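Local coordinates for glutathione S-transferase 1 (Ascaris suum, PDB 4Q5F), which conjugates reduced glutathione to a broad range of hydrophobic electrophiles, as a sigma-class transferase, and can also act as a glutathione peroxidase, at residues Pro64-Asp69 against Tyr80-Arg85; Val120-Glu125 against Glu180-Asp185; Leu170-Ser175 against Lys194-His199. All coordinates share one frame; numbering follows the deposited sequence.

Interaction 1 of 3, residues Pro64-Asp69 against Tyr80-Arg85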
ATOM      1  N   PRO B  64      -0.262   9.003 -10.559  1.00 20.41           N
ATOM      2  CA  PRO B  64      -0.386  10.431 -10.241  1.00 16.67           C
ATOM      3  C   PRO B  64       0.800  11.022  -9.487  1.00 20.02           C
ATOM      4  O   PRO B  64       1.569  10.298  -8.852  1.00 19.59           O
ATOM      5  CB  PRO B  64      -1.625  10.475  -9.345  1.00 16.89           C
ATOM      6  CG  PRO B  64      -1.644   9.153  -8.684  1.00 17.69           C
ATOM      7  CD  PRO B  64      -1.148   8.184  -9.712  1.00 17.59           C
ATOM      8  N   LEU B  65       0.930  12.343  -9.574  1.00 13.56           N
ATOM      9  CA  LEU B  65       1.872  13.098  -8.761  1.00 14.82           C
ATOM     10  C   LEU B  65       1.140  14.261  -8.113  1.00 19.77           C
ATOM     11  O   LEU B  65       0.236  14.847  -8.714  1.00 18.98           O
ATOM     12  CB  LEU B  65       3.008  13.655  -9.613  1.00 15.16           C
ATOM     13  CG  LEU B  65       3.891  12.659 -10.357  1.00 18.64           C
ATOM     14  CD1 LEU B  65       4.814  13.408 -11.295  1.00 21.92           C
ATOM     15  CD2 LEU B  65       4.688  11.807  -9.384  1.00 12.68           C
ATOM     16  N   LEU B  66       1.539  14.589  -6.888  1.00 17.21           N
ATOM     17  CA  LEU B  66       1.026  15.760  -6.195  1.00 17.02           C
ATOM     18  C   LEU B  66       2.149  16.764  -6.012  1.00 20.43           C
ATOM     19  O   LEU B  66       3.211  16.429  -5.486  1.00 17.86           O
ATOM     20  CB  LEU B  66       0.460  15.377  -4.828  1.00 16.63           C
ATOM     21  CG  LEU B  66       0.075  16.554  -3.928  1.00 20.26           C
ATOM     22  CD1 LEU B  66      -1.136  17.294  -4.482  1.00 20.55           C
ATOM     23  CD2 LEU B  66      -0.177  16.064  -2.519  1.00 18.81           C
ATOM     24  N   GLU B  67       1.908  17.994  -6.451  1.00 26.59           N
ATOM     25  CA  GLU B  67       2.845  19.083  -6.220  1.00 23.45           C
ATOM     26  C   GLU B  67       2.330  19.980  -5.103  1.00 22.29           C
ATOM     27  O   GLU B  67       1.210  20.490  -5.170  1.00 23.50           O
ATOM     28  CB  GLU B  67       3.073  19.884  -7.501  1.00 23.02           C
ATOM     29  CG  GLU B  67       4.379  19.540  -8.197  1.00 36.49           C
ATOM     30  CD  GLU B  67       4.474  20.126  -9.591  1.00 49.32           C
ATOM     31  OE1 GLU B  67       5.257  21.080  -9.786  1.00 54.04           O
ATOM     32  OE2 GLU B  67       3.769  19.626 -10.493  1.00 56.16           O
ATOM     33  N   VAL B  68       3.150  20.146  -4.071  1.00 19.51           N
ATOM     34  CA  VAL B  68       2.796  20.963  -2.917  1.00 24.20           C
ATOM     35  C   VAL B  68       3.807  22.091  -2.778  1.00 35.76           C
ATOM     36  O   VAL B  68       4.908  21.889  -2.260  1.00 30.99           O
ATOM     37  CB  VAL B  68       2.792  20.135  -1.615  1.00 26.11           C
ATOM     38  CG1 VAL B  68       2.164  20.936  -0.485  1.00 23.59           C
ATOM     39  CG2 VAL B  68       2.053  18.820  -1.815  1.00 25.87           C
ATOM     40  N   ASP B  69       3.423  23.278  -3.238  1.00 36.99           N
ATOM     41  CA  ASP B  69       4.326  24.422  -3.275  1.00 33.14           C
ATOM     42  C   ASP B  69       5.646  24.039  -3.937  1.00 34.91           C
ATOM     43  O   ASP B  69       6.725  24.297  -3.402  1.00 31.51           O
ATOM     44  CB  ASP B  69       4.571  24.963  -1.864  1.00 29.50           C
ATOM     45  CG  ASP B  69       3.325  25.583  -1.251  1.00 37.65           C
ATOM     46  OD1 ASP B  69       2.443  26.036  -2.012  1.00 38.98           O
ATOM     47  OD2 ASP B  69       3.233  25.624  -0.006  1.00 49.98           O
ATOM     48  N   TYR B  80      -3.172  10.201  -1.141  1.00 18.18           N
ATOM     49  CA  TYR B  80      -4.454  10.160  -0.446  1.00 16.39           C
ATOM     50  C   TYR B  80      -4.267  10.488   1.030  1.00 18.92           C
ATOM     51  O   TYR B  80      -4.975  11.327   1.588  1.00 17.41           O
ATOM     52  CB  TYR B  80      -5.094   8.774  -0.549  1.00 17.65           C
ATOM     53  CG  TYR B  80      -5.313   8.244  -1.950  1.00 21.91           C
ATOM     54  CD1 TYR B  80      -5.432   9.099  -3.037  1.00 18.50           C
ATOM     55  CD2 TYR B  80      -5.417   6.876  -2.179  1.00 17.32           C
ATOM     56  CE1 TYR B  80      -5.638   8.605  -4.315  1.00 15.49           C
ATOM     57  CE2 TYR B  80      -5.620   6.376  -3.448  1.00 12.89           C
ATOM     58  CZ  TYR B  80      -5.732   7.243  -4.510  1.00 17.38           C
ATOM     59  OH  TYR B  80      -5.936   6.743  -5.774  1.00 20.76           O
ATOM     60  N   ARG B  81      -3.309   9.811   1.654  1.00 15.39           N
ATOM     61  CA  ARG B  81      -3.079   9.935   3.086  1.00 19.53           C
ATOM     62  C   ARG B  81      -2.597  11.334   3.448  1.00 23.21           C
ATOM     63  O   ARG B  81      -3.015  11.905   4.459  1.00 20.24           O
ATOM     64  CB  ARG B  81      -2.053   8.896   3.545  1.00 19.05           C
ATOM     65  CG  ARG B  81      -1.850   8.856   5.056  1.00 16.08           C
ATOM     66  CD  ARG B  81      -0.972   7.686   5.485  1.00 15.79           C
ATOM     67  NE  ARG B  81      -1.446   6.412   4.939  1.00 20.95           N
ATOM     68  CZ  ARG B  81      -0.925   5.791   3.881  1.00 17.42           C
ATOM     69  NH1 ARG B  81       0.116   6.300   3.229  1.00 16.93           N
ATOM     70  NH2 ARG B  81      -1.445   4.642   3.475  1.00 20.97           N
ATOM     71  N   TYR B  82      -1.713  11.882   2.622  1.00 13.83           N
ATOM     72  CA  TYR B  82      -1.181  13.215   2.865  1.00 21.47           C
ATOM     73  C   TYR B  82      -2.303  14.246   2.828  1.00 24.74           C
ATOM     74  O   TYR B  82      -2.422  15.079   3.725  1.00 23.60           O
ATOM     75  CB  TYR B  82      -0.110  13.571   1.833  1.00 21.58           C
ATOM     76  CG  TYR B  82       0.409  14.980   1.982  1.00 20.52           C
ATOM     77  CD1 TYR B  82       1.356  15.293   2.949  1.00 26.49           C
ATOM     78  CD2 TYR B  82      -0.053  16.001   1.164  1.00 16.67           C
ATOM     79  CE1 TYR B  82       1.830  16.584   3.093  1.00 29.38           C
ATOM     80  CE2 TYR B  82       0.415  17.295   1.301  1.00 26.05           C
ATOM     81  CZ  TYR B  82       1.356  17.579   2.266  1.00 26.93           C
ATOM     82  OH  TYR B  82       1.826  18.864   2.409  1.00 28.31           O
ATOM     83  N   LEU B  83      -3.125  14.182   1.788  1.00 18.50           N
ATOM     84  CA  LEU B  83      -4.275  15.068   1.664  1.00 20.89           C
ATOM     85  C   LEU B  83      -5.259  14.846   2.804  1.00 24.86           C
ATOM     86  O   LEU B  83      -5.791  15.798   3.373  1.00 25.21           O
ATOM     87  CB  LEU B  83      -4.979  14.836   0.325  1.00 16.79           C
ATOM     88  CG  LEU B  83      -4.463  15.637  -0.872  1.00 20.22           C
ATOM     89  CD1 LEU B  83      -2.952  15.727  -0.878  1.00 27.51           C
ATOM     90  CD2 LEU B  83      -4.954  15.019  -2.172  1.00 16.32           C
ATOM     91  N   GLY B  84      -5.502  13.581   3.124  1.00 22.20           N
ATOM     92  CA  GLY B  84      -6.448  13.224   4.163  1.00 21.10           C
ATOM     93  C   GLY B  84      -6.092  13.831   5.503  1.00 24.48           C
ATOM     94  O   GLY B  84      -6.949  14.390   6.189  1.00 23.56           O
ATOM     95  N   ARG B  85      -4.821  13.721   5.874  1.00 20.56           N
ATOM     96  CA  ARG B  85      -4.344  14.249   7.146  1.00 18.36           C
ATOM     97  C   ARG B  85      -4.354  15.773   7.154  1.00 25.94           C
ATOM     98  O   ARG B  85      -4.690  16.391   8.163  1.00 34.82           O
ATOM     99  CB  ARG B  85      -2.941  13.719   7.436  1.00 17.29           C
ATOM    100  CG  ARG B  85      -2.940  12.267   7.870  1.00 24.27           C
ATOM    101  CD  ARG B  85      -1.598  11.590   7.665  1.00 33.88           C
ATOM    102  NE  ARG B  85      -0.594  12.038   8.626  1.00 46.36           N
ATOM    103  CZ  ARG B  85       0.394  11.277   9.095  1.00 55.11           C
ATOM    104  NH1 ARG B  85       0.521  10.013   8.702  1.00 39.20           N
ATOM    105  NH2 ARG B  85       1.258  11.780   9.967  1.00 45.61           N
TER
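Leu-66 of the sheet meets Leu-83 and Tyr-82 on the inner face of helix 76-86, part of the packing of helix on sheet in the thioredoxin-like N-terminal domain. Strand 65-68 and helix segment 80-85 run at 39° with their axes 10.7 Å apart, and side chains span the gap. The tight side is the buried one, where Leu-66 CD2 packs 3.7 Å from Tyr-82 CD2. The same methyl is modelled 3.2 Å from Leu-83 CD1, shorter than two methyls normally allow and doubtful in detail. Leu-66 gets there with CG anti to its own backbone N (chi1 172°), and its side chain crosses the tyrosine at roughly a right angle. Behind Leu-83, Ala-30, Ile-33 and Phe-34 of helix 27-37 close the core.

Val-68, two residues on along the strand, is partly exposed and forms the more open end. Its CG2 lies 3.8 Å from Tyr-82 CE2, its CG1 3.6 Å from Tyr-82 OH, the two side chains coming from opposite directions. Met-95 of the second subunit packs on both residues, so this end reaches the dimer interface. The strand's backbone hydrogen bonds run within the sheet, Leu-66 with Leu-73 and Leu-65 with Thr-19; none crosses to the helix, which is joined here by non-directional apolar packing.

Interaction 2 of 3, residues Val120-Glu125 against Glu180-Asp185; sequences VLAGFE and ESLIPD
Ala-122 and Leu-182 bring the two backbones closest, CA to CA 6.6 Å, where the last turn of helix 118-122 faces the weakly bonded end of helix 167-182. The chain then turns off at Gly-123 with a positive phi of 95°; at this angle a CB would run into the carbonyl O of Ala-122, so the turn suits glycine.

Leu-182 does most of the touching, and with one atom. Its CD2 packs on backbone as well as side chain: it is 3.8 Å from Ala-122 CA and 4.1 Å from the carbonyl carbon C of Leu-121. The small Ala-122 CB flanks the same methyl of Leu-182, CD2, at 3.9 Å. With its CG anti to the carbonyl carbon (chi1 -78°), Leu-182 swings this branch across the gap. Phe-118, a turn before Ala-122, also touches Leu-182.

The second point of contact is lighter. Leu-121 CD1 and Ile-183 CD1 meet at 4.5 Å, and Leu-133 of helix 129-155 touches both residues, tying three parts of the helical C-terminal domain into one apolar cluster. Away from the cluster, Glu-125 OE2 forms a salt bridge with Arg-119 NH2 of the preceding helix. Between the segments themselves the contact is apolar throughout, methyl groups against side chains and helix backbone, with no hydrogen bond; the CD2 methyl of Leu-182 therefore depends on close fit rather than on any directed bond.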
ATOM      1  N   VAL B 120      -8.997  -6.687 -20.382  1.00 30.05           N
ATOM      2  CA  VAL B 120      -9.717  -7.784 -21.015  1.00 32.73           C
ATOM      3  C   VAL B 120     -11.206  -7.628 -20.719  1.00 30.75           C
ATOM      4  O   VAL B 120     -12.051  -7.898 -21.572  1.00 42.62           O
ATOM      5  CB  VAL B 120      -9.208  -9.160 -20.518  1.00 30.10           C
ATOM      6  CG1 VAL B 120     -10.061 -10.305 -21.063  1.00 28.85           C
ATOM      7  CG2 VAL B 120      -7.753  -9.360 -20.911  1.00 23.33           C
ATOM      8  N   LEU B 121     -11.519  -7.169 -19.513  1.00 30.14           N
ATOM      9  CA  LEU B 121     -12.907  -6.988 -19.104  1.00 32.71           C
ATOM     10  C   LEU B 121     -13.522  -5.742 -19.729  1.00 32.88           C
ATOM     11  O   LEU B 121     -14.715  -5.720 -20.027  1.00 29.95           O
ATOM     12  CB  LEU B 121     -13.008  -6.921 -17.579  1.00 28.72           C
ATOM     13  CG  LEU B 121     -12.818  -8.251 -16.847  1.00 34.17           C
ATOM     14  CD1 LEU B 121     -12.779  -8.027 -15.344  1.00 26.16           C
ATOM     15  CD2 LEU B 121     -13.920  -9.241 -17.208  1.00 32.92           C
ATOM     16  N   ALA B 122     -12.710  -4.707 -19.928  1.00 32.90           N
ATOM     17  CA  ALA B 122     -13.180  -3.495 -20.588  1.00 28.31           C
ATOM     18  C   ALA B 122     -13.264  -3.710 -22.098  1.00 32.88           C
ATOM     19  O   ALA B 122     -13.910  -2.938 -22.808  1.00 31.84           O
ATOM     20  CB  ALA B 122     -12.265  -2.330 -20.269  1.00 29.81           C
ATOM     21  N   GLY B 123     -12.605  -4.760 -22.580  1.00 33.48           N
ATOM     22  CA  GLY B 123     -12.631  -5.107 -23.990  1.00 32.13           C
ATOM     23  C   GLY B 123     -11.459  -4.542 -24.769  1.00 33.45           C
ATOM     24  O   GLY B 123     -11.356  -4.746 -25.978  1.00 36.22           O
ATOM     25  N   PHE B 124     -10.569  -3.834 -24.079  1.00 29.57           N
ATOM     26  CA  PHE B 124      -9.425  -3.199 -24.725  1.00 26.93           C
ATOM     27  C   PHE B 124      -8.348  -4.214 -25.099  1.00 36.29           C
ATOM     28  O   PHE B 124      -7.508  -3.946 -25.959  1.00 42.01           O
ATOM     29  CB  PHE B 124      -8.830  -2.130 -23.806  1.00 33.28           C
ATOM     30  CG  PHE B 124      -9.793  -1.031 -23.451  1.00 31.13           C
ATOM     31  CD1 PHE B 124     -10.577  -0.436 -24.426  1.00 30.56           C
ATOM     32  CD2 PHE B 124      -9.919  -0.599 -22.142  1.00 29.22           C
ATOM     33  CE1 PHE B 124     -11.466   0.572 -24.101  1.00 28.49           C
ATOM     34  CE2 PHE B 124     -10.806   0.407 -21.813  1.00 32.59           C
ATOM     35  CZ  PHE B 124     -11.581   0.993 -22.794  1.00 30.07           C
ATOM     36  N   GLU B 125      -8.380  -5.374 -24.449  1.00 37.74           N
ATOM     37  CA  GLU B 125      -7.408  -6.434 -24.702  1.00 35.15           C
ATOM     38  C   GLU B 125      -8.118  -7.735 -25.055  1.00 40.00           C
ATOM     39  O   GLU B 125      -9.138  -8.077 -24.460  1.00 41.51           O
ATOM     40  CB  GLU B 125      -6.514  -6.636 -23.477  1.00 34.76           C
ATOM     41  CG  GLU B 125      -5.557  -5.478 -23.218  1.00 43.09           C
ATOM     42  CD  GLU B 125      -4.465  -5.366 -24.267  1.00 46.76           C
ATOM     43  OE1 GLU B 125      -4.289  -6.315 -25.058  1.00 49.80           O
ATOM     44  OE2 GLU B 125      -3.781  -4.321 -24.299  1.00 52.40           O
ATOM     45  N   GLU B 180     -18.531  -1.648 -10.576  1.00 36.94           N
ATOM     46  CA  GLU B 180     -19.900  -2.126 -10.715  1.00 40.51           C
ATOM     47  C   GLU B 180     -20.347  -2.032 -12.172  1.00 46.47           C
ATOM     48  O   GLU B 180     -21.279  -2.718 -12.592  1.00 46.75           O
ATOM     49  CB  GLU B 180     -20.838  -1.308  -9.826  1.00 34.51           C
ATOM     50  CG  GLU B 180     -22.180  -1.971  -9.562  1.00 42.31           C
ATOM     51  CD  GLU B 180     -23.105  -1.112  -8.720  1.00 58.79           C
ATOM     52  OE1 GLU B 180     -22.623  -0.135  -8.109  1.00 64.74           O
ATOM     53  OE2 GLU B 180     -24.315  -1.416  -8.670  1.00 66.44           O
ATOM     54  N   SER B 181     -19.666  -1.184 -12.939  1.00 41.73           N
ATOM     55  CA  SER B 181     -19.998  -0.966 -14.343  1.00 38.85           C
ATOM     56  C   SER B 181     -19.323  -1.985 -15.258  1.00 39.97           C
ATOM     57  O   SER B 181     -19.797  -2.245 -16.363  1.00 58.04           O
ATOM     58  CB  SER B 181     -19.591   0.450 -14.759  1.00 50.80           C
ATOM     59  OG  SER B 181     -20.060   1.409 -13.827  1.00 42.37           O
ATOM     60  N   LEU B 182     -18.215  -2.560 -14.795  1.00 40.56           N
ATOM     61  CA  LEU B 182     -17.468  -3.547 -15.573  1.00 34.85           C
ATOM     62  C   LEU B 182     -17.966  -4.961 -15.307  1.00 48.26           C
ATOM     63  O   LEU B 182     -17.795  -5.858 -16.133  1.00 63.83           O
ATOM     64  CB  LEU B 182     -15.983  -3.483 -15.219  1.00 35.11           C
ATOM     65  CG  LEU B 182     -15.162  -2.346 -15.820  1.00 46.10           C
ATOM     66  CD1 LEU B 182     -14.052  -1.957 -14.863  1.00 40.09           C
ATOM     67  CD2 LEU B 182     -14.587  -2.764 -17.166  1.00 44.47           C
ATOM     68  N   ILE B 183     -18.574  -5.149 -14.141  1.00 47.98           N
ATOM     69  CA  ILE B 183     -18.948  -6.470 -13.655  1.00 46.79           C
ATOM     70  C   ILE B 183     -20.404  -6.442 -13.199  1.00 44.89           C
ATOM     71  O   ILE B 183     -20.724  -5.809 -12.196  1.00 41.38           O
ATOM     72  CB  ILE B 183     -18.029  -6.887 -12.490  1.00 38.27           C
ATOM     73  CG1 ILE B 183     -16.609  -7.121 -13.009  1.00 37.73           C
ATOM     74  CG2 ILE B 183     -18.538  -8.151 -11.804  1.00 44.64           C
ATOM     75  CD1 ILE B 183     -15.540  -7.057 -11.945  1.00 38.11           C
ATOM     76  N   PRO B 184     -21.299  -7.114 -13.942  1.00 58.48           N
ATOM     77  CA  PRO B 184     -22.703  -7.088 -13.517  1.00 58.28           C
ATOM     78  C   PRO B 184     -22.909  -7.832 -12.202  1.00 45.71           C
ATOM     79  O   PRO B 184     -22.325  -8.898 -12.001  1.00 27.43           O
ATOM     80  CB  PRO B 184     -23.436  -7.806 -14.658  1.00 60.81           C
ATOM     81  CG  PRO B 184     -22.486  -7.801 -15.809  1.00 60.34           C
ATOM     82  CD  PRO B 184     -21.124  -7.852 -15.205  1.00 54.03           C
ATOM     83  N   ASP B 185     -23.723  -7.260 -11.321  1.00 45.96           N
ATOM     84  CA  ASP B 185     -24.041  -7.875 -10.036  1.00 51.38           C
ATOM     85  C   ASP B 185     -22.794  -8.003  -9.159  1.00 40.86           C
ATOM     86  O   ASP B 185     -22.704  -8.888  -8.306  1.00 34.34           O
ATOM     87  CB  ASP B 185     -24.709  -9.239 -10.248  1.00 47.91           C
ATOM     88  CG  ASP B 185     -25.895  -9.163 -11.192  1.00 47.51           C
ATOM     89  OD1 ASP B 185     -26.977  -8.709 -10.758  1.00 42.64           O
ATOM     90  OD2 ASP B 185     -25.746  -9.561 -12.366  1.00 55.40           O
TER

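Interaction 3 of 3, residues Leu170-Ser175 against Lys194-His199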
ATOM      1  N   LEU B 170     -13.804   7.755   0.575  1.00 24.58           N
ATOM      2  CA  LEU B 170     -13.975   8.434  -0.704  1.00 20.20           C
ATOM      3  C   LEU B 170     -13.405   7.626  -1.869  1.00 20.99           C
ATOM      4  O   LEU B 170     -14.041   7.492  -2.914  1.00 24.18           O
ATOM      5  CB  LEU B 170     -13.308   9.811  -0.660  1.00 18.57           C
ATOM      6  CG  LEU B 170     -13.823  10.778   0.411  1.00 22.06           C
ATOM      7  CD1 LEU B 170     -12.984  12.046   0.431  1.00 21.05           C
ATOM      8  CD2 LEU B 170     -15.290  11.110   0.183  1.00 23.42           C
ATOM      9  N   VAL B 171     -12.202   7.092  -1.685  1.00 21.08           N
ATOM     10  CA  VAL B 171     -11.517   6.369  -2.752  1.00 17.45           C
ATOM     11  C   VAL B 171     -12.136   4.994  -2.982  1.00 23.43           C
ATOM     12  O   VAL B 171     -12.324   4.573  -4.123  1.00 21.69           O
ATOM     13  CB  VAL B 171     -10.013   6.206  -2.443  1.00 14.41           C
ATOM     14  CG1 VAL B 171      -9.309   5.423  -3.550  1.00 15.20           C
ATOM     15  CG2 VAL B 171      -9.360   7.568  -2.267  1.00 15.52           C
ATOM     16  N   ILE B 172     -12.439   4.295  -1.891  1.00 17.99           N
ATOM     17  CA  ILE B 172     -12.994   2.949  -1.971  1.00 21.17           C
ATOM     18  C   ILE B 172     -14.328   2.948  -2.712  1.00 21.26           C
ATOM     19  O   ILE B 172     -14.505   2.214  -3.683  1.00 21.30           O
ATOM     20  CB  ILE B 172     -13.172   2.335  -0.560  1.00 22.95           C
ATOM     21  CG1 ILE B 172     -11.807   1.969   0.024  1.00 17.91           C
ATOM     22  CG2 ILE B 172     -14.059   1.085  -0.601  1.00 17.70           C
ATOM     23  CD1 ILE B 172     -11.832   1.614   1.498  1.00 12.51           C
ATOM     24  N   THR B 173     -15.260   3.774  -2.251  1.00 16.34           N
ATOM     25  CA  THR B 173     -16.608   3.793  -2.804  1.00 21.51           C
ATOM     26  C   THR B 173     -16.634   4.209  -4.274  1.00 20.86           C
ATOM     27  O   THR B 173     -17.456   3.716  -5.047  1.00 26.31           O
ATOM     28  CB  THR B 173     -17.524   4.732  -2.006  1.00 22.09           C
ATOM     29  OG1 THR B 173     -16.935   6.035  -1.937  1.00 19.76           O
ATOM     30  CG2 THR B 173     -17.734   4.192  -0.600  1.00 16.39           C
ATOM     31  N   ASP B 174     -15.742   5.112  -4.662  1.00 18.95           N
ATOM     32  CA  ASP B 174     -15.675   5.548  -6.053  1.00 21.51           C
ATOM     33  C   ASP B 174     -15.205   4.403  -6.939  1.00 20.85           C
ATOM     34  O   ASP B 174     -15.763   4.164  -8.010  1.00 18.44           O
ATOM     35  CB  ASP B 174     -14.733   6.741  -6.211  1.00 19.64           C
ATOM     36  CG  ASP B 174     -14.695   7.267  -7.634  1.00 29.40           C
ATOM     37  OD1 ASP B 174     -15.676   7.919  -8.054  1.00 19.15           O
ATOM     38  OD2 ASP B 174     -13.686   7.033  -8.330  1.00 31.70           O
ATOM     39  N   SER B 175     -14.174   3.697  -6.482  1.00 18.99           N
ATOM     40  CA  SER B 175     -13.605   2.590  -7.241  1.00 24.11           C
ATOM     41  C   SER B 175     -14.607   1.445  -7.361  1.00 27.25           C
ATOM     42  O   SER B 175     -14.807   0.901  -8.446  1.00 24.05           O
ATOM     43  CB  SER B 175     -12.319   2.093  -6.580  1.00 19.96           C
ATOM     44  OG  SER B 175     -11.448   3.170  -6.290  1.00 34.06           O
ATOM     45  N   LYS B 194     -23.652  -1.560  -0.643  1.00 35.21           N
ATOM     46  CA  LYS B 194     -24.445  -0.768  -1.577  1.00 32.38           C
ATOM     47  C   LYS B 194     -24.937   0.523  -0.925  1.00 32.96           C
ATOM     48  O   LYS B 194     -24.881   1.592  -1.534  1.00 29.32           O
ATOM     49  CB  LYS B 194     -25.626  -1.583  -2.104  1.00 34.91           C
ATOM     50  CG  LYS B 194     -25.323  -2.346  -3.387  1.00 42.28           C
ATOM     51  CD  LYS B 194     -26.000  -3.711  -3.433  1.00 41.41           C
ATOM     52  CE  LYS B 194     -27.510  -3.602  -3.567  1.00 34.02           C
ATOM     53  NZ  LYS B 194     -28.141  -4.938  -3.781  1.00 42.44           N
ATOM     54  N   LYS B 195     -25.417   0.423   0.311  1.00 32.57           N
ATOM     55  CA  LYS B 195     -25.849   1.598   1.059  1.00 36.43           C
ATOM     56  C   LYS B 195     -24.658   2.509   1.330  1.00 35.65           C
ATOM     57  O   LYS B 195     -24.728   3.723   1.142  1.00 40.53           O
ATOM     58  CB  LYS B 195     -26.486   1.189   2.391  1.00 39.33           C
ATOM     59  CG  LYS B 195     -27.861   0.554   2.269  1.00 42.01           C
ATOM     60  CD  LYS B 195     -28.577   0.507   3.617  1.00 53.41           C
ATOM     61  CE  LYS B 195     -28.226  -0.752   4.394  1.00 65.32           C
ATOM     62  NZ  LYS B 195     -28.726  -0.751   5.800  1.00 57.22           N
ATOM     63  N   TYR B 196     -23.570   1.895   1.786  1.00 34.08           N
ATOM     64  CA  TYR B 196     -22.324   2.589   2.092  1.00 24.77           C
ATOM     65  C   TYR B 196     -21.837   3.425   0.910  1.00 27.81           C
ATOM     66  O   TYR B 196     -21.415   4.570   1.079  1.00 24.34           O
ATOM     67  CB  TYR B 196     -21.279   1.548   2.495  1.00 26.08           C
ATOM     68  CG  TYR B 196     -19.846   2.022   2.552  1.00 31.66           C
ATOM     69  CD1 TYR B 196     -19.467   3.076   3.372  1.00 22.67           C
ATOM     70  CD2 TYR B 196     -18.860   1.379   1.814  1.00 21.71           C
ATOM     71  CE1 TYR B 196     -18.151   3.492   3.433  1.00 23.91           C
ATOM     72  CE2 TYR B 196     -17.545   1.787   1.870  1.00 20.94           C
ATOM     73  CZ  TYR B 196     -17.196   2.842   2.681  1.00 25.33           C
ATOM     74  OH  TYR B 196     -15.884   3.244   2.739  1.00 22.28           O
ATOM     75  N   ILE B 197     -21.909   2.850  -0.284  1.00 28.28           N
ATOM     76  CA  ILE B 197     -21.515   3.551  -1.501  1.00 27.55           C
ATOM     77  C   ILE B 197     -22.525   4.644  -1.846  1.00 29.63           C
ATOM     78  O   ILE B 197     -22.146   5.722  -2.299  1.00 32.27           O
ATOM     79  CB  ILE B 197     -21.373   2.567  -2.684  1.00 37.30           C
ATOM     80  CG1 ILE B 197     -20.230   1.589  -2.411  1.00 35.32           C
ATOM     81  CG2 ILE B 197     -21.106   3.309  -3.993  1.00 28.08           C
ATOM     82  CD1 ILE B 197     -20.237   0.367  -3.304  1.00 36.31           C
ATOM     83  N   GLU B 198     -23.806   4.362  -1.629  1.00 34.29           N
ATOM     84  CA  GLU B 198     -24.859   5.338  -1.893  1.00 33.63           C
ATOM     85  C   GLU B 198     -24.686   6.554  -0.989  1.00 40.96           C
ATOM     86  O   GLU B 198     -24.817   7.695  -1.428  1.00 37.36           O
ATOM     87  CB  GLU B 198     -26.235   4.713  -1.651  1.00 45.22           C
ATOM     88  CG  GLU B 198     -27.399   5.566  -2.132  1.00 48.22           C
ATOM     89  CD  GLU B 198     -28.731   5.107  -1.565  1.00 63.47           C
ATOM     90  OE1 GLU B 198     -28.976   5.331  -0.359  1.00 72.04           O
ATOM     91  OE2 GLU B 198     -29.532   4.515  -2.321  1.00 74.80           O
ATOM     92  N   HIS B 199     -24.384   6.292   0.281  1.00 32.23           N
ATOM     93  CA  HIS B 199     -24.245   7.344   1.282  1.00 33.37           C
ATOM     94  C   HIS B 199     -23.115   8.315   0.942  1.00 35.77           C
ATOM     95  O   HIS B 199     -23.347   9.513   0.784  1.00 35.59           O
ATOM     96  CB  HIS B 199     -23.995   6.721   2.658  1.00 34.38           C
ATOM     97  CG  HIS B 199     -23.881   7.721   3.769  1.00 36.14           C
ATOM     98  ND1 HIS B 199     -24.777   7.779   4.810  1.00 60.74           N
ATOM     99  CD2 HIS B 199     -22.971   8.700   3.995  1.00 46.33           C
ATOM    100  CE1 HIS B 199     -24.428   8.753   5.636  1.00 54.15           C
ATOM    101  NE2 HIS B 199     -23.337   9.326   5.164  1.00 51.38           N
TER
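Thr-173 and Ile-197 mark the point where two helices cross, their CA atoms 5.1 Å apart. Segments 170-175 and 194-199 have axes 9.3 Å apart at a signed angle of -112°, a steep crossing within the all-helical C-terminal domain of the glutathione transferase fold. Thr-173, whose side chain starts out toward the other helix, lies at the crossing.

The methyl of that threonine carries the contact. Thr-173 CG2 sits over one face of the Tyr-196 ring in a CH-pi contact, 3.8 Å from the ring centroid and 24° off the normal, offset toward the rim where Tyr-196 CE2 is only 3.5 Å away. Ile-172 CG2 comes to the edge of the same ring, near its plane, at 4.3 Å from Tyr-196 CE2. Tyr-196 has CG anti to its backbone N (chi1 167°), which carries the ring across to helix 167-182, alongside Thr-173. Ile-197 adds CG1, 4.0 Å from Thr-173 CG2, and CG2, 3.8 Å from Thr-173 O.

The polar ends of the pair both turn to Asp-169 of helix 167-182: Thr-173 OG1 hydrogen-bonds to its O, Tyr-196 OH to its OD1, so the tyrosine hydroxyl is fixed beside the helix that its ring packs on. Phe-104 and Phe-107 of helix 94-114 touch Ile-172 from another part of the core. Further along segment 170-175, Val-171 O takes both the backbone N and the hydroxyl of Ser-175, one donor on each side of the carbonyl plane, with Ser-175 OG 2.7 Å from Val-171 O.

Interaction 1 belongs to the thioredoxin-like domain, interactions 2 and 3 to the helical one, and the two domains meet, among other places, where Tyr-80 CE2 lies 3.8 Å from Val-171 CG1, linking interactions 1 and 3 although their centres are 21 Å apart. Interactions 2 and 3 share helix 167-182, with nearest atoms about 5 Å apart and no touch; 1 and 2 stay about 15 Å apart at their nearest atoms. Glutathione is touched directly only by interaction 1, through Pro-64, which follows a cis peptide bond. From a bound glutathione the side chain of Leu-121 is about 7 Å away and that of Ile-172 about 13 Å.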